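Long-range contacts in methanol--corrinoid protein co-methyltransferase (Methanosarcina barkeri, PDB 2I2X), which transfers the methyl group of methanol to the cob(I)amide bound by its partner subunit MtaC, the methanol-activating step of methanogenesis in the methanol pathway: residues Tyr376-Ser381 / Cys401-Glu406; Arg247-Pro252 / Asn395-Cys400; Thr241-Ala246 / Asp364-Met369; Asn273-Ala278 / Tyr368-Asp373. All blocks are in the same frame, centred on the assembly; numbering follows the deposited sequence.

Contact 1. Residues Tyr376-Ser381 / Cys401-Glu406; sequences YRVGQS and CNIIEE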
loop_
_atom_site.group_PDB
_atom_site.type_symbol
_atom_site.label_atom_id
_atom_site.label_comp_id
_atom_site.label_asym_id
_atom_site.label_seq_id
_atom_site.Cartn_x
_atom_site.Cartn_y
_atom_site.Cartn_z
ATOM N N TYR A 376 -3.813 15.930 -26.186
ATOM C CA TYR A 376 -4.681 16.056 -27.353
ATOM C C TYR A 376 -3.895 16.711 -28.496
ATOM O O TYR A 376 -3.953 16.269 -29.644
ATOM C CB TYR A 376 -5.930 16.890 -27.011
ATOM C CG TYR A 376 -6.918 17.001 -28.144
ATOM C CD1 TYR A 376 -6.842 18.053 -29.085
ATOM C CD2 TYR A 376 -7.922 16.041 -28.297
ATOM C CE1 TYR A 376 -7.759 18.124 -30.172
ATOM C CE2 TYR A 376 -8.847 16.101 -29.343
ATOM C CZ TYR A 376 -8.769 17.124 -30.286
ATOM O OH TYR A 376 -9.706 17.125 -31.305
ATOM N N ARG A 377 -3.162 17.762 -28.163
ATOM C CA ARG A 377 -2.356 18.494 -29.131
ATOM C C ARG A 377 -1.307 17.555 -29.766
ATOM O O ARG A 377 -1.137 17.548 -30.994
ATOM C CB ARG A 377 -1.720 19.712 -28.459
ATOM C CG ARG A 377 -0.808 20.539 -29.314
ATOM C CD ARG A 377 -0.231 21.733 -28.551
ATOM N NE ARG A 377 0.926 22.336 -29.226
ATOM C CZ ARG A 377 1.570 23.438 -28.809
ATOM N NH1 ARG A 377 1.190 24.079 -27.706
ATOM N NH2 ARG A 377 2.618 23.897 -29.490
ATOM N N VAL A 378 -0.647 16.740 -28.941
ATOM C CA VAL A 378 0.304 15.766 -29.449
ATOM C C VAL A 378 -0.428 14.774 -30.316
ATOM O O VAL A 378 0.047 14.427 -31.373
ATOM C CB VAL A 378 1.072 15.049 -28.335
ATOM C CG1 VAL A 378 1.869 13.855 -28.896
ATOM C CG2 VAL A 378 1.993 16.031 -27.608
ATOM N N GLY A 379 -1.617 14.369 -29.882
ATOM C CA GLY A 379 -2.566 13.643 -30.734
ATOM C C GLY A 379 -2.736 14.232 -32.143
ATOM O O GLY A 379 -2.675 13.478 -33.134
ATOM N N GLN A 380 -2.951 15.553 -32.236
ATOM C CA GLN A 380 -3.203 16.224 -33.528
ATOM C C GLN A 380 -1.964 16.179 -34.441
ATOM O O GLN A 380 -2.080 16.109 -35.680
ATOM C CB GLN A 380 -3.628 17.691 -33.348
ATOM C CG GLN A 380 -5.045 17.902 -32.869
ATOM C CD GLN A 380 -5.308 19.335 -32.397
ATOM O OE1 GLN A 380 -4.532 19.910 -31.620
ATOM N NE2 GLN A 380 -6.417 19.908 -32.846
ATOM N N SER A 381 -0.789 16.203 -33.819
ATOM C CA SER A 381 0.443 16.277 -34.561
ATOM C C SER A 381 0.729 14.908 -35.160
ATOM O O SER A 381 1.398 14.795 -36.202
ATOM C CB SER A 381 1.593 16.753 -33.668
ATOM O OG SER A 381 2.076 15.703 -32.860
ATOM N N CYS A 401 8.407 18.991 -27.721
ATOM C CA CYS A 401 9.390 20.071 -27.489
ATOM C C CYS A 401 8.739 21.448 -27.479
ATOM O O CYS A 401 9.021 22.267 -26.570
ATOM C CB CYS A 401 10.532 20.046 -28.514
ATOM S SG CYS A 401 11.600 18.576 -28.419
ATOM N N ASN A 402 7.863 21.697 -28.461
ATOM C CA ASN A 402 7.105 22.952 -28.509
ATOM C C ASN A 402 6.272 23.161 -27.261
ATOM O O ASN A 402 6.279 24.249 -26.671
ATOM C CB ASN A 402 6.210 23.017 -29.745
ATOM C CG ASN A 402 7.014 23.081 -31.047
ATOM O OD1 ASN A 402 8.179 23.530 -31.067
ATOM N ND2 ASN A 402 6.393 22.631 -32.138
ATOM N N ILE A 403 5.577 22.099 -26.858
ATOM C CA ILE A 403 4.714 22.140 -25.703
ATOM C C ILE A 403 5.476 22.467 -24.429
ATOM O O ILE A 403 5.080 23.392 -23.718
ATOM C CB ILE A 403 3.874 20.855 -25.558
ATOM C CG1 ILE A 403 2.803 20.854 -26.653
ATOM C CG2 ILE A 403 3.239 20.797 -24.140
ATOM C CD1 ILE A 403 2.228 19.525 -26.947
ATOM N N ILE A 404 6.575 21.749 -24.169
ATOM C CA ILE A 404 7.394 21.996 -22.964
ATOM C C ILE A 404 7.962 23.424 -22.992
ATOM O O ILE A 404 8.000 24.101 -21.971
ATOM C CB ILE A 404 8.558 20.961 -22.800
ATOM C CG1 ILE A 404 8.065 19.511 -22.757
ATOM C CG2 ILE A 404 9.453 21.302 -21.587
ATOM C CD1 ILE A 404 6.923 19.249 -21.761
ATOM N N GLU A 405 8.376 23.884 -24.164
ATOM C CA GLU A 405 8.905 25.236 -24.321
ATOM C C GLU A 405 7.881 26.291 -23.963
ATOM O O GLU A 405 8.218 27.273 -23.285
ATOM C CB GLU A 405 9.421 25.480 -25.759
ATOM C CG GLU A 405 10.877 25.179 -25.936
ATOM C CD GLU A 405 11.350 25.041 -27.406
ATOM O OE1 GLU A 405 12.434 24.450 -27.596
ATOM O OE2 GLU A 405 10.695 25.497 -28.367
ATOM N N GLU A 406 6.643 26.110 -24.428
ATOM C CA GLU A 406 5.597 27.079 -24.112
ATOM C C GLU A 406 5.357 27.029 -22.609
ATOM O O GLU A 406 5.247 28.072 -21.958
ATOM C CB GLU A 406 4.302 26.816 -24.887
ATOM C CG GLU A 406 4.428 27.096 -26.375
ATOM C CD GLU A 406 3.270 26.511 -27.194
ATOM O OE1 GLU A 406 2.133 26.366 -26.637
ATOM O OE2 GLU A 406 3.504 26.206 -28.392
#
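The Arg377 side chain runs straight out from its helix, CG anti to the backbone N (chi1 177°) and the chain extended as far as NE, carrying the guanidinium across to helix 389-409. Glu406 comes to meet it with CG beside its own backbone N and the chain extended beyond, and the two charged groups meet tip to tip. The grip is end-on and two-pronged: Arg377 NH1 donates to Glu406 OE1 at 2.7 Å, and Arg377 NH2 to Glu406 OE2 at the same distance. Both oxygens lie close to the guanidinium plane, yet each is approached from above the carboxylate plane, because the two planes are turned 33° apart. Ile403 forms the floor of this bridge, its CG1 lying over one guanidinium face, toward the rim, 3.5 Å from Arg377 NE. Ile403 CD1 lies 3.7 Å from Arg377 CD and also touches Val378 CG2 at 3.6 Å, these two side chains crossing obliquely. Such long side chains span consecutive antiparallel helices, 372-383 and 389-409, in the helical part of this barrel-and-bundle protein, their segment axes 11.1 Å apart. Arg377 NE is held in turn by Glu399, one helical turn before Ile403. Flanked by two carboxylates, the partly exposed guanidinium probably remains charged, and with NE, NH1 and NH2 all engaged its rotation is fixed on the isoleucine.

Contact 2. Residues Arg247-Pro252 / Asn395-Cys400; sequences RAISAP and NAAIEC
Flat groups stand aside here. The Arg247 guanidinium leads away from helix 389-409: NH1 pairs with Glu272 in a salt bridge and NH2 is hydrogen-bonded to Asn224, while the Glu399 carboxylate turns off to Arg377. With no planar side chain at the interface, the contact is a close antiparallel helix pair built on alanines, between helix 389-409 and helix 240-259, which in sequence lies between the barrel strands 213-216 and 285-287. The axes of the two segments approach to 7.9 Å, their directions 147° apart, and the CA atoms of Ala248 and Ala397 are 5.5 Å apart, a spacing that methyl-sized side chains permit. Ala248 points its CB toward the other helix, where it meets Cys400 CB at 3.5 Å. The Cys400 thiol, anti to its backbone N, lies alongside the same methyl. To one side, Ile249 spreads CG1 and CD1 over the methyl of Ala397, the nearer approach being CG1 to Ala397 CB at 3.8 Å. On the far helix Ala396 directs its CB between Ala248 and Pro252, reaching the proline ring more loosely at CD. Ala396 is also packed by Val378 and Ile382 of helix 372-383, so the buried methyls join three helices. Pro252 has no N-H to give to the turn before, and the helix kinks there. The Ala248 carbonyl oxygen, which would have received it, accepts instead from Ala251 N at 3.3 Å and lies 3.6 Å from Ala396 CB.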
loop_
_atom_site.group_PDB
_atom_site.type_symbol
_atom_site.label_atom_id
_atom_site.label_comp_id
_atom_site.label_asym_id
_atom_site.label_seq_id
_atom_site.Cartn_x
_atom_site.Cartn_y
_atom_site.Cartn_z
ATOM N N ARG A 247 8.417 9.646 -24.177
ATOM C CA ARG A 247 6.979 9.427 -24.003
ATOM C C ARG A 247 6.133 9.839 -25.195
ATOM O O ARG A 247 5.206 9.117 -25.591
ATOM C CB ARG A 247 6.446 10.139 -22.764
ATOM C CG ARG A 247 4.985 9.838 -22.501
ATOM C CD ARG A 247 4.778 8.421 -21.991
ATOM N NE ARG A 247 5.423 8.222 -20.685
ATOM C CZ ARG A 247 5.601 7.038 -20.099
ATOM N NH1 ARG A 247 5.155 5.930 -20.693
ATOM N NH2 ARG A 247 6.227 6.970 -18.921
ATOM N N ALA A 248 6.431 11.004 -25.741
ATOM C CA ALA A 248 5.717 11.510 -26.891
ATOM C C ALA A 248 5.810 10.552 -28.088
ATOM O O ALA A 248 4.813 10.267 -28.733
ATOM C CB ALA A 248 6.238 12.897 -27.249
ATOM N N ILE A 249 7.006 10.032 -28.353
ATOM C CA ILE A 249 7.247 9.062 -29.450
ATOM C C ILE A 249 6.528 7.727 -29.225
ATOM O O ILE A 249 6.199 7.012 -30.202
ATOM C CB ILE A 249 8.790 8.820 -29.628
ATOM C CG1 ILE A 249 9.504 10.185 -29.719
ATOM C CG2 ILE A 249 9.085 7.894 -30.806
ATOM C CD1 ILE A 249 11.002 10.172 -30.141
ATOM N N SER A 250 6.283 7.387 -27.947
ATOM C CA SER A 250 5.699 6.079 -27.618
ATOM C C SER A 250 4.256 6.089 -28.022
ATOM O O SER A 250 3.687 5.044 -28.350
ATOM C CB SER A 250 5.817 5.756 -26.130
ATOM O OG SER A 250 4.971 6.599 -25.346
ATOM N N ALA A 251 3.661 7.281 -28.012
ATOM C CA ALA A 251 2.242 7.425 -28.360
ATOM C C ALA A 251 1.874 6.804 -29.735
ATOM O O ALA A 251 1.001 5.938 -29.789
ATOM C CB ALA A 251 1.800 8.886 -28.259
ATOM N N PRO A 252 2.520 7.242 -30.844
ATOM C CA PRO A 252 2.206 6.555 -32.138
ATOM C C PRO A 252 2.694 5.110 -32.234
ATOM O O PRO A 252 2.098 4.311 -32.954
ATOM C CB PRO A 252 2.869 7.435 -33.207
ATOM C CG PRO A 252 3.907 8.229 -32.463
ATOM C CD PRO A 252 3.472 8.358 -31.010
ATOM N N ASN A 395 6.769 14.092 -35.639
ATOM C CA ASN A 395 5.884 15.223 -35.361
ATOM C C ASN A 395 5.603 15.301 -33.843
ATOM O O ASN A 395 5.659 16.374 -33.241
ATOM C CB ASN A 395 4.557 15.108 -36.135
ATOM C CG ASN A 395 4.724 15.268 -37.681
ATOM O OD1 ASN A 395 5.776 15.678 -38.181
ATOM N ND2 ASN A 395 3.668 14.944 -38.416
ATOM N N ALA A 396 5.359 14.147 -33.231
ATOM C CA ALA A 396 4.975 14.079 -31.841
ATOM C C ALA A 396 6.132 14.558 -30.990
ATOM O O ALA A 396 5.952 15.374 -30.079
ATOM C CB ALA A 396 4.545 12.646 -31.457
ATOM N N ALA A 397 7.320 14.070 -31.297
ATOM C CA ALA A 397 8.533 14.452 -30.599
ATOM C C ALA A 397 8.781 15.958 -30.667
ATOM O O ALA A 397 9.161 16.574 -29.667
ATOM C CB ALA A 397 9.727 13.682 -31.200
ATOM N N ILE A 398 8.558 16.557 -31.841
ATOM C CA ILE A 398 8.814 17.998 -32.025
ATOM C C ILE A 398 7.713 18.826 -31.381
ATOM O O ILE A 398 7.979 19.888 -30.813
ATOM C CB ILE A 398 9.014 18.388 -33.527
ATOM C CG1 ILE A 398 10.372 17.864 -34.027
ATOM C CG2 ILE A 398 8.927 19.918 -33.718
ATOM C CD1 ILE A 398 10.516 17.857 -35.575
ATOM N N GLU A 399 6.477 18.339 -31.499
ATOM C CA GLU A 399 5.338 18.976 -30.867
ATOM C C GLU A 399 5.511 18.963 -29.345
ATOM O O GLU A 399 5.164 19.930 -28.652
ATOM C CB GLU A 399 4.045 18.262 -31.242
ATOM C CG GLU A 399 2.796 19.053 -30.907
ATOM C CD GLU A 399 2.537 20.212 -31.853
ATOM O OE1 GLU A 399 3.015 20.179 -33.021
ATOM O OE2 GLU A 399 1.837 21.157 -31.424
ATOM N N CYS A 400 6.051 17.861 -28.843
ATOM C CA CYS A 400 6.340 17.742 -27.430
ATOM C C CYS A 400 7.301 18.855 -26.996
ATOM O O CYS A 400 7.037 19.556 -26.002
ATOM C CB CYS A 400 6.908 16.341 -27.111
ATOM S SG CYS A 400 7.552 16.138 -25.408
#

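Contact 3. Residues Thr241-Ala246 / Asp364-Met369; sequences TIAVIA and DPQAYM
Asp364 opens the short helix 365-368 as its N-cap: OD1 accepts from Gln366 N at 3.0 Å and, further out of the carboxylate plane, from Gln366 NE2 at 3.2 Å. The same side chain therefore caps the helix and holds the glutamine amide in place. Pro365, next in line, presents CG to Thr241 CG2 at 4.0 Å, the two side chains crossing obliquely. Its carbonyl oxygen lies 3.4 Å from Val244 CG2. Gln366 then extends beside helix 240-259, so that its amide comes against the methyl of Ala243, with OE1 3.4 Å from Ala243 CB; its CA rests near Val244 CB. Past Ala367 and Tyr368, whose side chains lead elsewhere, Met369 returns to the interface. Its CB meets Val244 CG2 at 3.4 Å, and bends at chi2 and chi3 fold the chain back until CE lies 3.5 Å from Val244 O. Val244 is thus the wedge, with CG1 in the crowded position between N and the carbonyl carbon and CG2 anti to N: CG1 packs on Pro365 CB, while CG2 lies against both the Pro365 carbonyl oxygen and Met369 CB. Asp364 OD2 binds His240 and also Arg15 of the neighbouring MtaB subunit. Helix 389-409 also packs here, Cys400 on Val244 and Ile404 on Pro365, and helix 416-430 lies against Thr241.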
loop_
_atom_site.group_PDB
_atom_site.type_symbol
_atom_site.label_atom_id
_atom_site.label_comp_id
_atom_site.label_asym_id
_atom_site.label_seq_id
_atom_site.Cartn_x
_atom_site.Cartn_y
_atom_site.Cartn_z
ATOM N N THR A 241 13.462 16.251 -19.386
ATOM C CA THR A 241 13.094 16.753 -20.695
ATOM C C THR A 241 13.392 15.750 -21.816
ATOM O O THR A 241 12.857 15.908 -22.896
ATOM C CB THR A 241 13.738 18.096 -21.018
ATOM O OG1 THR A 241 15.114 18.075 -20.636
ATOM C CG2 THR A 241 13.035 19.233 -20.281
ATOM N N ILE A 242 14.210 14.717 -21.565
ATOM C CA ILE A 242 14.415 13.649 -22.553
ATOM C C ILE A 242 13.442 12.472 -22.322
ATOM O O ILE A 242 13.001 11.789 -23.274
ATOM C CB ILE A 242 15.916 13.170 -22.618
ATOM C CG1 ILE A 242 16.820 14.281 -23.184
ATOM C CG2 ILE A 242 16.059 11.938 -23.497
ATOM C CD1 ILE A 242 18.301 14.092 -22.856
ATOM N N ALA A 243 13.096 12.242 -21.059
ATOM C CA ALA A 243 12.088 11.253 -20.720
ATOM C C ALA A 243 10.724 11.572 -21.378
ATOM O O ALA A 243 10.058 10.694 -21.927
ATOM C CB ALA A 243 11.949 11.158 -19.190
ATOM N N VAL A 244 10.312 12.828 -21.313
ATOM C CA VAL A 244 9.040 13.206 -21.893
ATOM C C VAL A 244 9.054 13.051 -23.428
ATOM O O VAL A 244 8.047 12.634 -24.016
ATOM C CB VAL A 244 8.571 14.627 -21.430
ATOM C CG1 VAL A 244 9.496 15.740 -21.930
ATOM C CG2 VAL A 244 7.169 14.880 -21.862
ATOM N N ILE A 245 10.196 13.350 -24.071
ATOM C CA ILE A 245 10.312 13.128 -25.508
ATOM C C ILE A 245 10.089 11.650 -25.812
ATOM O O ILE A 245 9.245 11.305 -26.656
ATOM C CB ILE A 245 11.639 13.624 -26.059
ATOM C CG1 ILE A 245 11.719 15.150 -25.945
ATOM C CG2 ILE A 245 11.792 13.234 -27.538
ATOM C CD1 ILE A 245 13.093 15.687 -26.202
ATOM N N ALA A 246 10.811 10.774 -25.110
ATOM C CA ALA A 246 10.590 9.327 -25.257
ATOM C C ALA A 246 9.106 8.996 -25.117
ATOM O O ALA A 246 8.589 8.206 -25.897
ATOM C CB ALA A 246 11.437 8.506 -24.277
ATOM N N ASP A 364 6.513 18.495 -13.318
ATOM C CA ASP A 364 7.601 17.951 -14.147
ATOM C C ASP A 364 7.212 18.043 -15.622
ATOM O O ASP A 364 6.025 17.991 -15.943
ATOM C CB ASP A 364 7.810 16.483 -13.812
ATOM C CG ASP A 364 9.172 15.960 -14.231
ATOM O OD1 ASP A 364 9.236 15.320 -15.302
ATOM O OD2 ASP A 364 10.181 16.187 -13.505
ATOM N N PRO A 365 8.201 18.176 -16.537
ATOM C CA PRO A 365 7.792 18.173 -17.941
ATOM C C PRO A 365 7.108 16.881 -18.368
ATOM O O PRO A 365 6.271 16.902 -19.278
ATOM C CB PRO A 365 9.117 18.399 -18.700
ATOM C CG PRO A 365 10.173 18.051 -17.755
ATOM C CD PRO A 365 9.663 18.393 -16.402
ATOM N N GLN A 366 7.442 15.772 -17.720
ATOM C CA GLN A 366 6.778 14.487 -18.017
ATOM C C GLN A 366 5.277 14.552 -17.738
ATOM O O GLN A 366 4.482 13.863 -18.377
ATOM C CB GLN A 366 7.399 13.345 -17.220
ATOM C CG GLN A 366 8.838 13.073 -17.602
ATOM C CD GLN A 366 9.453 11.946 -16.798
ATOM O OE1 GLN A 366 9.301 10.768 -17.141
ATOM N NE2 GLN A 366 10.189 12.298 -15.748
ATOM N N ALA A 367 4.885 15.405 -16.797
ATOM C CA ALA A 367 3.496 15.506 -16.430
ATOM C C ALA A 367 2.827 16.561 -17.311
ATOM O O ALA A 367 1.730 16.323 -17.878
ATOM C CB ALA A 367 3.379 15.838 -14.971
ATOM N N TYR A 368 3.498 17.709 -17.443
ATOM C CA TYR A 368 3.016 18.792 -18.278
ATOM C C TYR A 368 2.485 18.339 -19.651
ATOM O O TYR A 368 1.384 18.726 -20.056
ATOM C CB TYR A 368 4.120 19.848 -18.472
ATOM C CG TYR A 368 3.581 21.128 -19.060
ATOM C CD1 TYR A 368 3.068 22.131 -18.227
ATOM C CD2 TYR A 368 3.543 21.325 -20.445
ATOM C CE1 TYR A 368 2.523 23.288 -18.737
ATOM C CE2 TYR A 368 3.003 22.519 -20.977
ATOM C CZ TYR A 368 2.493 23.482 -20.108
ATOM O OH TYR A 368 1.970 24.645 -20.587
ATOM N N MET A 369 3.275 17.540 -20.368
ATOM C CA MET A 369 2.899 17.046 -21.691
ATOM C C MET A 369 1.705 16.103 -21.620
ATOM O O MET A 369 0.895 16.040 -22.536
ATOM C CB MET A 369 4.091 16.335 -22.341
ATOM C CG MET A 369 3.887 15.914 -23.818
ATOM S SD MET A 369 3.138 14.263 -24.033
ATOM C CE MET A 369 4.574 13.226 -23.886
#

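Contact 4. Residues Asn273-Ala278 / Tyr368-Asp373; sequences NIIVKA and YMLAYD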
loop_
_atom_site.group_PDB
_atom_site.type_symbol
_atom_site.label_atom_id
_atom_site.label_comp_id
_atom_site.label_asym_id
_atom_site.label_seq_id
_atom_site.Cartn_x
_atom_site.Cartn_y
_atom_site.Cartn_z
ATOM N N ASN A 273 -1.178 6.407 -22.981
ATOM C CA ASN A 273 -2.580 6.089 -23.310
ATOM C C ASN A 273 -3.474 7.322 -23.377
ATOM O O ASN A 273 -4.507 7.319 -24.083
ATOM C CB ASN A 273 -3.185 5.070 -22.345
ATOM C CG ASN A 273 -2.621 3.671 -22.528
ATOM O OD1 ASN A 273 -1.950 3.371 -23.526
ATOM N ND2 ASN A 273 -2.857 2.809 -21.534
ATOM N N ILE A 274 -3.097 8.380 -22.661
ATOM C CA ILE A 274 -3.916 9.590 -22.736
ATOM C C ILE A 274 -3.904 10.147 -24.194
ATOM O O ILE A 274 -4.954 10.514 -24.765
ATOM C CB ILE A 274 -3.533 10.646 -21.661
ATOM C CG1 ILE A 274 -4.380 11.914 -21.794
ATOM C CG2 ILE A 274 -2.023 11.003 -21.734
ATOM C CD1 ILE A 274 -5.831 11.753 -21.528
ATOM N N ILE A 275 -2.717 10.203 -24.792
ATOM C CA ILE A 275 -2.631 10.576 -26.200
ATOM C C ILE A 275 -3.438 9.594 -27.054
ATOM O O ILE A 275 -4.173 10.014 -27.910
ATOM C CB ILE A 275 -1.178 10.654 -26.663
ATOM C CG1 ILE A 275 -0.436 11.716 -25.862
ATOM C CG2 ILE A 275 -1.110 11.010 -28.125
ATOM C CD1 ILE A 275 1.046 11.512 -25.809
ATOM N N VAL A 276 -3.329 8.300 -26.782
ATOM C CA VAL A 276 -3.975 7.267 -27.593
ATOM C C VAL A 276 -5.497 7.349 -27.554
ATOM O O VAL A 276 -6.173 7.158 -28.585
ATOM C CB VAL A 276 -3.469 5.841 -27.188
ATOM C CG1 VAL A 276 -4.249 4.754 -27.897
ATOM C CG2 VAL A 276 -1.973 5.684 -27.497
ATOM N N LYS A 277 -6.024 7.664 -26.363
ATOM C CA LYS A 277 -7.448 7.855 -26.143
ATOM C C LYS A 277 -7.947 9.018 -26.954
ATOM O O LYS A 277 -8.983 8.895 -27.610
ATOM C CB LYS A 277 -7.776 8.078 -24.662
ATOM C CG LYS A 277 -9.279 8.194 -24.411
ATOM C CD LYS A 277 -9.642 8.058 -22.962
ATOM C CE LYS A 277 -11.166 8.089 -22.720
ATOM N NZ LYS A 277 -11.424 7.898 -21.271
ATOM N N ALA A 278 -7.240 10.145 -26.896
ATOM C CA ALA A 278 -7.594 11.317 -27.716
ATOM C C ALA A 278 -7.698 10.993 -29.219
ATOM O O ALA A 278 -8.595 11.483 -29.899
ATOM C CB ALA A 278 -6.602 12.464 -27.492
ATOM N N TYR A 368 3.498 17.709 -17.443
ATOM C CA TYR A 368 3.016 18.792 -18.278
ATOM C C TYR A 368 2.485 18.339 -19.651
ATOM O O TYR A 368 1.384 18.726 -20.056
ATOM C CB TYR A 368 4.120 19.848 -18.472
ATOM C CG TYR A 368 3.581 21.128 -19.060
ATOM C CD1 TYR A 368 3.068 22.131 -18.227
ATOM C CD2 TYR A 368 3.543 21.325 -20.445
ATOM C CE1 TYR A 368 2.523 23.288 -18.737
ATOM C CE2 TYR A 368 3.003 22.519 -20.977
ATOM C CZ TYR A 368 2.493 23.482 -20.108
ATOM O OH TYR A 368 1.970 24.645 -20.587
ATOM N N MET A 369 3.275 17.540 -20.368
ATOM C CA MET A 369 2.899 17.046 -21.691
ATOM C C MET A 369 1.705 16.103 -21.620
ATOM O O MET A 369 0.895 16.040 -22.536
ATOM C CB MET A 369 4.091 16.335 -22.341
ATOM C CG MET A 369 3.887 15.914 -23.818
ATOM S SD MET A 369 3.138 14.263 -24.033
ATOM C CE MET A 369 4.574 13.226 -23.886
ATOM N N LEU A 370 1.584 15.368 -20.530
ATOM C CA LEU A 370 0.569 14.339 -20.451
ATOM C C LEU A 370 -0.782 14.902 -20.046
ATOM O O LEU A 370 -1.793 14.197 -20.116
ATOM C CB LEU A 370 1.021 13.257 -19.474
ATOM C CG LEU A 370 1.436 11.887 -20.025
ATOM C CD1 LEU A 370 1.699 11.903 -21.471
ATOM C CD2 LEU A 370 2.570 11.325 -19.266
ATOM N N ALA A 371 -0.801 16.172 -19.628
ATOM C CA ALA A 371 -2.057 16.890 -19.337
ATOM C C ALA A 371 -3.007 16.853 -20.558
ATOM O O ALA A 371 -2.589 17.107 -21.673
ATOM C CB ALA A 371 -1.764 18.307 -18.918
ATOM N N TYR A 372 -4.268 16.496 -20.339
ATOM C CA TYR A 372 -5.144 16.076 -21.424
ATOM C C TYR A 372 -5.233 17.106 -22.555
ATOM O O TYR A 372 -5.377 16.714 -23.713
ATOM C CB TYR A 372 -6.540 15.661 -20.910
ATOM C CG TYR A 372 -7.388 16.837 -20.469
ATOM C CD1 TYR A 372 -7.300 17.331 -19.164
ATOM C CD2 TYR A 372 -8.250 17.495 -21.383
ATOM C CE1 TYR A 372 -8.062 18.442 -18.770
ATOM C CE2 TYR A 372 -9.005 18.610 -21.001
ATOM C CZ TYR A 372 -8.913 19.081 -19.694
ATOM O OH TYR A 372 -9.654 20.193 -19.305
ATOM N N ASP A 373 -5.147 18.398 -22.263
ATOM C CA ASP A 373 -5.116 19.369 -23.371
ATOM C C ASP A 373 -3.856 19.247 -24.231
ATOM O O ASP A 373 -3.942 19.323 -25.463
ATOM C CB ASP A 373 -5.316 20.816 -22.921
ATOM C CG ASP A 373 -4.285 21.246 -21.930
ATOM O OD1 ASP A 373 -3.859 20.358 -21.154
ATOM O OD2 ASP A 373 -3.888 22.448 -21.906
#
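Ile274 has the largest share of the buried surface, followed by Leu370 and Ile275, and sets its two branches against different parts of 368-373. CG1 is anti to the backbone N (chi1 178°), which forces CG2 into the crowded position between N and the carbonyl carbon. From there CG2 lies 3.6 Å from Leu370 O and 3.8 Å from Leu370 CD1, the two side chains crossing obliquely. The other branch bends on through CG1, and CD1 comes to rest 4.0 Å from Tyr372 CB, so only the root of that side chain is touched; the ring leads away to place its hydroxyl on Asp354. Leu370, with chi1 at -109°, swings its CD1 back toward the isoleucines. Ile275 completes the group: its CD1 meets Met369 SD at 3.9 Å, the two chains crossing at about a right angle, with Leu370 CD1 more distant at 4.4 Å. The turn is pinned by Gln305, whose amide receives from Tyr372 N and donates to Leu370 O, satisfying the carbonyl oxygen against which Ile274 packs. The Leu370 side chain is about 11 Å from that of the zinc ligand Cys269. Helix 273-280, which leads in sequence to barrel strand 285-287, packs on the turn between helices 365-368 and 372-383, with helix 240-259 touching Ile275 and Met369 and helix 349-361 packing on Tyr372 through Arg353 and Met357.

Contacts 2, 3 and 4 are buried and essentially apolar across their interfaces, whereas contact 1, farthest from the chain centre, reaches the surface and combines an ion pair with isoleucine packing. Helix 389-409 serves both contacts 1 and 2, offering Glu406 and Ile403 to contact 1, and Ala396, Ala397 and Cys400 to contact 2; a salt bridge also joins these two contacts. Helix 240-259 likewise joins contact 2 to contact 3. Met369 is common to contacts 3 and 4, and it also places its CE beside Ala248 of contact 2. Ile275 of contact 4 reaches Val378 of contact 1 and Ala251 of contact 2, so the contacts adjoin one another.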